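TsrE (Streptomyces laurentii, PDB 7CWW) probably acts as the cyclase that forms the central nitrogen heterocycle of the thiopeptide antibiotic thiostrepton. Local coordinates at residues Glu19-Leu22 with Leu23-Ala27; His152-Pro155 with Ser156-Lys159. All blocks are in the same frame, centred on the assembly; numbering follows the deposited sequence.

In the fold
From the N terminus, strand 5-11 leads into helix 15-35, and contact 1 lies within that helix, where Glu19-Leu22 runs straight into Leu23-Ala27. One face of this turn packs on the small antiparallel sheet through strand 39-49, and other sides meet helices 65-78 and 106-127. The chain then passes through helix 131-149 before contact 2, in which His152-Pro155 leads into the short helix 155-158 beside helices 298-306 and 308-326 and the pocket of the bound polyether. Both contacts are local, and they follow in series without nesting or crossing. The centres of contacts 1 and 2 are about 41 Å apart, on opposite sides of the chain's centre.

Contact 1. Residues Glu19-Leu22 with Leu23-Ala27; sequences EDLL and LDVAA
Leu21 and Val25 lie side by side on helix 15-35 and point the same way, Leu21 CD2 reaching to 4.1 Å from Val25 CG2. The helix widens here into a pi-type turn. Leu21 O takes two backbone N-H groups: that of Ala26, N to O 2.7 Å, comes nearly along the C=O axis, whereas that of Val25 sits 40° above the carbonyl plane. The wide turn is carried on by Ala27 N, which bonds to Leu22 O, again five residues back. Before it the spacing is the ordinary alpha one, with Leu23 N on Glu19 O at 2.9 Å and Asp24 N on Asp20 O.

Glu19 and Leu23 also run alongside each other, Glu19 CG lying 4.0 Å from Leu23 CD1. With its CG anti to the backbone N (chi1 180°) and the chain extended beyond, Glu19 carries its carboxylate away from the leucine, where OE1 forms a salt bridge with Arg134. Leu22 takes another side of the helix, packing on Trp42 and Tyr44 of strand 39-49 and on Leu121 of helix 106-127, while Leu21 and Val25 both touch His77 of helix 65-78. The bulged turn is thus wedged between the sheet and two helices.

Asp20 and Asp24 stand one turn apart, and both form salt bridges to Arg128 NH2, which probably offsets the repulsion between the two carboxylates. Asp24 CB rests 3.2 Å from Asp20 O, and the two acid groups stay out of contact, Asp20 OD1 being 4.6 Å from Asp24 OD2.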
loop_
_atom_site.group_PDB
_atom_site.type_symbol
_atom_site.label_atom_id
_atom_site.label_comp_id
_atom_site.label_asym_id
_atom_site.label_seq_id
_atom_site.Cartn_x
_atom_site.Cartn_y
_atom_site.Cartn_z
ATOM N N GLU A 19 -14.158 -8.817 -7.688
ATOM C CA GLU A 19 -13.207 -8.901 -8.787
ATOM C C GLU A 19 -13.921 -9.240 -10.090
ATOM O O GLU A 19 -13.700 -8.586 -11.117
ATOM C CB GLU A 19 -12.135 -9.940 -8.446
ATOM C CG GLU A 19 -11.063 -10.148 -9.500
ATOM C CD GLU A 19 -10.000 -11.131 -9.029
ATOM O OE1 GLU A 19 -9.514 -10.975 -7.880
ATOM O OE2 GLU A 19 -9.684 -12.076 -9.792
ATOM N N ASP A 20 -14.783 -10.267 -10.065
ATOM C CA ASP A 20 -15.576 -10.627 -11.245
ATOM C C ASP A 20 -16.379 -9.435 -11.766
ATOM O O ASP A 20 -16.385 -9.152 -12.968
ATOM C CB ASP A 20 -16.527 -11.785 -10.914
ATOM C CG ASP A 20 -15.796 -13.084 -10.601
ATOM O OD1 ASP A 20 -14.713 -13.333 -11.181
ATOM O OD2 ASP A 20 -16.316 -13.862 -9.774
ATOM N N LEU A 21 -17.087 -8.737 -10.867
ATOM C CA LEU A 21 -17.887 -7.585 -11.282
ATOM C C LEU A 21 -17.015 -6.494 -11.879
ATOM O O LEU A 21 -17.389 -5.839 -12.862
ATOM C CB LEU A 21 -18.663 -7.031 -10.089
ATOM C CG LEU A 21 -19.810 -7.886 -9.581
ATOM C CD1 LEU A 21 -20.317 -7.326 -8.254
ATOM C CD2 LEU A 21 -20.900 -7.911 -10.641
ATOM N N LEU A 22 -15.855 -6.267 -11.281
ATOM C CA LEU A 22 -14.957 -5.232 -11.772
ATOM C C LEU A 22 -14.465 -5.552 -13.180
ATOM O O LEU A 22 -14.543 -4.708 -14.085
ATOM C CB LEU A 22 -13.794 -5.094 -10.792
ATOM C CG LEU A 22 -12.787 -3.963 -10.907
ATOM C CD1 LEU A 22 -13.465 -2.605 -11.029
ATOM C CD2 LEU A 22 -11.926 -4.014 -9.657
ATOM N N LEU A 23 -13.961 -6.771 -13.388
ATOM C CA LEU A 23 -13.362 -7.110 -14.677
ATOM C C LEU A 23 -14.404 -7.361 -15.756
ATOM O O LEU A 23 -14.147 -7.077 -16.933
ATOM C CB LEU A 23 -12.470 -8.342 -14.547
ATOM C CG LEU A 23 -11.326 -8.232 -13.539
ATOM C CD1 LEU A 23 -10.549 -9.547 -13.467
ATOM C CD2 LEU A 23 -10.425 -7.089 -13.934
ATOM N N ASP A 24 -15.563 -7.906 -15.393
ATOM C CA ASP A 24 -16.527 -8.352 -16.391
ATOM C C ASP A 24 -17.706 -7.409 -16.588
ATOM O O ASP A 24 -18.352 -7.477 -17.635
ATOM C CB ASP A 24 -17.053 -9.746 -16.026
ATOM C CG ASP A 24 -15.939 -10.785 -15.977
ATOM O OD1 ASP A 24 -14.868 -10.546 -16.590
ATOM O OD2 ASP A 24 -16.132 -11.834 -15.329
ATOM N N VAL A 25 -18.006 -6.539 -15.624
ATOM C CA VAL A 25 -19.179 -5.672 -15.711
ATOM C C VAL A 25 -18.768 -4.205 -15.610
ATOM O O VAL A 25 -19.056 -3.403 -16.505
ATOM C CB VAL A 25 -20.202 -6.034 -14.611
ATOM C CG1 VAL A 25 -21.432 -5.123 -14.673
ATOM C CG2 VAL A 25 -20.615 -7.485 -14.725
ATOM N N ALA A 26 -18.084 -3.841 -14.522
ATOM C CA ALA A 26 -17.930 -2.430 -14.187
ATOM C C ALA A 26 -16.897 -1.737 -15.071
ATOM O O ALA A 26 -17.181 -0.682 -15.650
ATOM C CB ALA A 26 -17.570 -2.273 -12.702
ATOM N N ALA A 27 -15.684 -2.292 -15.174
ATOM C CA ALA A 27 -14.676 -1.655 -16.022
ATOM C C ALA A 27 -15.113 -1.542 -17.479
ATOM O O ALA A 27 -14.939 -0.458 -18.065
ATOM C CB ALA A 27 -13.336 -2.390 -15.895
#

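Contact 2. Residues His152-Pro155 with Ser156-Lys159; sequences HLPP and SIAK
The N-terminal turn of the short helix 155-158 begins here, with Pro154 at the N-cap and Leu153, just before it, lining the pocket that holds the bound polyether. Leu153 and Ile157 cross obliquely, and the touching is done by the CG2 branch of Ile157. That methyl presses on Leu153 CB at 3.4 Å, tighter than usual for two carbons, and has Leu153 CD1 at 3.8 Å. Ile157 CG1 is anti to the backbone N (chi1 -169°), which leaves CG2 between N and the carbonyl carbon, turned back toward the start of the helix. There it also meets the ring of Pro154, whose CD is 3.8 Å away. Ala158 approaches from another side, its CB 4.0 Å from Leu153 CB.

The first turn is held by backbone bonds to the N-cap residue. Pro154 O accepts two N-H groups: Ala158 N at 2.7 Å, tilted 19° from the carbonyl plane, and Ile157 N, which stands 40° above it. Gripped twice, this carbonyl fixes the first turn. Pro155, the first helical residue, has no N-H to give, and suits a position where none is needed by the helix.

Around the turn, Leu153 packs on Phe310 of helix 308-326 and Ala164 of helix 163-177, while Pro154, Ser156 and Ile157 all touch Met303 of helix 298-306. Ser156 OG is hydrogen-bonded to Tyr299 OH, and the extended chain of Lys159 ends in a hydrogen bond from NZ to Ser359 O. At the far end of the turn Lys159 N bonds to Pro155 O at 3.2 Å.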
loop_
_atom_site.group_PDB
_atom_site.type_symbol
_atom_site.label_atom_id
_atom_site.label_comp_id
_atom_site.label_asym_id
_atom_site.label_seq_id
_atom_site.Cartn_x
_atom_site.Cartn_y
_atom_site.Cartn_z
ATOM N N HIS A 152 14.907 9.590 -2.869
ATOM C CA HIS A 152 14.111 10.781 -2.599
ATOM C C HIS A 152 13.969 11.063 -1.104
ATOM O O HIS A 152 13.322 12.046 -0.729
ATOM C CB HIS A 152 12.737 10.635 -3.264
ATOM C CG HIS A 152 12.821 10.297 -4.722
ATOM N ND1 HIS A 152 13.151 11.228 -5.683
ATOM C CD2 HIS A 152 12.673 9.120 -5.377
ATOM C CE1 HIS A 152 13.182 10.646 -6.869
ATOM N NE2 HIS A 152 12.892 9.367 -6.711
ATOM N N LEU A 153 14.583 10.239 -0.256
ATOM C CA LEU A 153 14.536 10.392 1.187
ATOM C C LEU A 153 15.457 11.531 1.621
ATOM O O LEU A 153 16.258 12.036 0.824
ATOM C CB LEU A 153 14.940 9.071 1.843
ATOM C CG LEU A 153 13.900 7.956 1.748
ATOM C CD1 LEU A 153 14.445 6.638 2.273
ATOM C CD2 LEU A 153 12.645 8.350 2.531
ATOM N N PRO A 154 15.359 11.974 2.874
ATOM C CA PRO A 154 16.388 12.858 3.420
ATOM C C PRO A 154 17.761 12.237 3.236
ATOM O O PRO A 154 17.922 11.018 3.410
ATOM C CB PRO A 154 16.024 12.964 4.909
ATOM C CG PRO A 154 14.594 12.611 4.984
ATOM C CD PRO A 154 14.330 11.633 3.880
ATOM N N PRO A 155 18.765 13.041 2.876
ATOM C CA PRO A 155 20.096 12.491 2.568
ATOM C C PRO A 155 20.680 11.612 3.660
ATOM O O PRO A 155 21.420 10.668 3.358
ATOM C CB PRO A 155 20.942 13.753 2.363
ATOM C CG PRO A 155 19.963 14.778 1.912
ATOM C CD PRO A 155 18.717 14.501 2.698
ATOM N N SER A 156 20.365 11.878 4.928
ATOM C CA SER A 156 20.937 11.055 5.983
ATOM C C SER A 156 20.364 9.640 5.997
ATOM O O SER A 156 20.946 8.761 6.643
ATOM C CB SER A 156 20.726 11.734 7.336
ATOM O OG SER A 156 19.380 12.165 7.447
ATOM N N ILE A 157 19.260 9.385 5.296
ATOM C CA ILE A 157 18.758 8.018 5.175
ATOM C C ILE A 157 18.807 7.568 3.715
ATOM O O ILE A 157 18.944 6.371 3.427
ATOM C CB ILE A 157 17.338 7.894 5.767
ATOM C CG1 ILE A 157 16.917 6.430 5.880
ATOM C CG2 ILE A 157 16.338 8.650 4.952
ATOM C CD1 ILE A 157 17.194 5.838 7.238
ATOM N N ALA A 158 18.715 8.519 2.782
ATOM C CA ALA A 158 18.860 8.187 1.366
ATOM C C ALA A 158 20.207 7.532 1.062
ATOM O O ALA A 158 20.312 6.758 0.102
ATOM C CB ALA A 158 18.686 9.448 0.509
ATOM N N LYS A 159 21.235 7.815 1.866
ATOM C CA LYS A 159 22.532 7.170 1.688
ATOM C C LYS A 159 22.440 5.644 1.687
ATOM O O LYS A 159 23.315 4.988 1.118
ATOM C CB LYS A 159 23.490 7.621 2.790
ATOM C CG LYS A 159 23.094 7.101 4.183
ATOM C CD LYS A 159 24.049 7.602 5.275
ATOM C CE LYS A 159 23.842 6.822 6.577
ATOM N NZ LYS A 159 24.772 7.327 7.648
#